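Local coordinates for hypothetical protein, IPT/TIG domain protein (Bacteroides ovatus, PDB 4HW6), which is of unknown function but probably binds carbohydrate as an auxiliary nutrient-binding protein, joining an IPT/TIG domain to a six-bladed beta-propeller, at residues M145-P148 against N149-Y152. Numbering follows the deposited sequence.
Sequences MFDP and NSNY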
# COMPACT_ATOMS: atom_id res chain seq x y z
N MSE A 145 -2.22 -9.60 -0.92
CA MSE A 145 -1.22 -9.93 0.10
C MSE A 145 0.16 -10.14 -0.54
O MSE A 145 0.31 -10.89 -1.51
CB MSE A 145 -1.69 -11.21 0.79
CG MSE A 145 -0.79 -11.79 1.79
SE MSE A 145 -0.93 -10.96 3.52
CE MSE A 145 -2.66 -10.11 3.46
N PHE A 146 1.18 -9.49 0.01
CA PHE A 146 2.55 -9.80 -0.35
C PHE A 146 2.95 -11.14 0.30
O PHE A 146 2.58 -11.42 1.45
CB PHE A 146 3.52 -8.70 0.13
CG PHE A 146 3.67 -7.54 -0.81
CD1 PHE A 146 4.44 -7.66 -1.95
CD2 PHE A 146 3.09 -6.30 -0.54
CE1 PHE A 146 4.60 -6.61 -2.83
CE2 PHE A 146 3.27 -5.24 -1.41
CZ PHE A 146 4.01 -5.40 -2.55
N ASP A 147 3.74 -11.93 -0.42
CA ASP A 147 4.43 -13.08 0.16
C ASP A 147 5.47 -12.52 1.14
O ASP A 147 6.37 -11.80 0.72
CB ASP A 147 5.06 -13.92 -0.94
CG ASP A 147 5.92 -15.07 -0.42
OD1 ASP A 147 6.21 -15.17 0.79
OD2 ASP A 147 6.31 -15.88 -1.28
N PRO A 148 5.35 -12.84 2.44
CA PRO A 148 6.28 -12.24 3.43
C PRO A 148 7.75 -12.67 3.31
O PRO A 148 8.62 -12.02 3.91
CB PRO A 148 5.69 -12.69 4.77
CG PRO A 148 5.02 -13.98 4.45
CD PRO A 148 4.41 -13.78 3.08
N ASN A 149 8.03 -13.72 2.55
CA ASN A 149 9.40 -14.16 2.30
C ASN A 149 9.97 -13.74 0.94
O ASN A 149 11.02 -14.24 0.55
CB ASN A 149 9.48 -15.67 2.46
CG ASN A 149 9.18 -16.10 3.87
OD1 ASN A 149 8.18 -16.77 4.14
ND2 ASN A 149 10.02 -15.67 4.80
N SER A 150 9.28 -12.82 0.26
CA SER A 150 9.61 -12.40 -1.11
C SER A 150 10.27 -11.02 -1.15
O SER A 150 10.58 -10.53 -2.24
CB SER A 150 8.32 -12.36 -1.99
OG SER A 150 7.47 -11.20 -1.78
N ASN A 151 10.44 -10.37 0.01
CA ASN A 151 10.99 -8.99 0.06
C ASN A 151 10.27 -8.03 -0.92
O ASN A 151 10.90 -7.27 -1.67
CB ASN A 151 12.49 -9.00 -0.20
CG ASN A 151 13.14 -7.65 0.07
OD1 ASN A 151 12.78 -6.96 1.02
ND2 ASN A 151 14.08 -7.27 -0.77
N TYR A 152 8.95 -8.09 -0.89
CA TYR A 152 8.08 -7.22 -1.68
C TYR A 152 8.19 -7.45 -3.18
O TYR A 152 7.88 -6.55 -3.96
CB TYR A 152 8.25 -5.73 -1.30
CG TYR A 152 7.88 -5.54 0.14
CD1 TYR A 152 6.56 -5.37 0.52
CD2 TYR A 152 8.84 -5.62 1.13
CE1 TYR A 152 6.20 -5.25 1.85
CE2 TYR A 152 8.50 -5.52 2.47
CZ TYR A 152 7.18 -5.33 2.81
OH TYR A 152 6.82 -5.20 4.12
O HOH W 1 7.37 -9.19 1.34
O HOH W 2 10.90 -10.91 2.84
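One face of the F146 ring carries the edge of Y152: CD1 of Y152 stands over the centre of the phenyl ring, 3.6 Å above its plane. The ring planes meet at 69°. With centroids 5.0 Å apart, this defines a T-shaped (edge-to-face) pair. The phenol receives F146 at its edge, near its own plane, while a water lies over the centre of one of its faces. That water donates to D147 O and accepts from Y152 N, bridging the two across the turn. With CG anti to the carbonyl carbon, F146 also brings CE1 to 3.5 Å from Y152 O, a carbonyl oxygen that also accepts a hydrogen bond from R413 NH1. An alanine here removes the ring, which would probably leave the Y152 edge without its aromatic face, freer to turn, and open a gap beside A408 and D410.

Residues 147-150 form a type I beta turn in the connection between antiparallel strands 143-146 and 154-158 of one propeller blade; F146 and Y152, flanking the turn, both reach strand 404-410 of another blade. The turn's backbone bond, S150 N to D147 O, measures 3.1 Å, its donor 55° out of the carbonyl plane. The same oxygen takes S150 OG at 2.8 Å, in the carbonyl plane and on a lone pair, so two protein donors and the water grip it. S150 OG in turn accepts from D154 N, linking the turn to the start of the next strand. The D147 side chain makes a separate bond: with CG anti to the backbone N, OD1 accepts from N149 N at 2.9 Å, an Asx turn overlapping the type I turn. Its N-H...O angle of 160° is nearly straight, although the donor approaches from above the carboxylate plane. A second water bridges P148 O and N151 N.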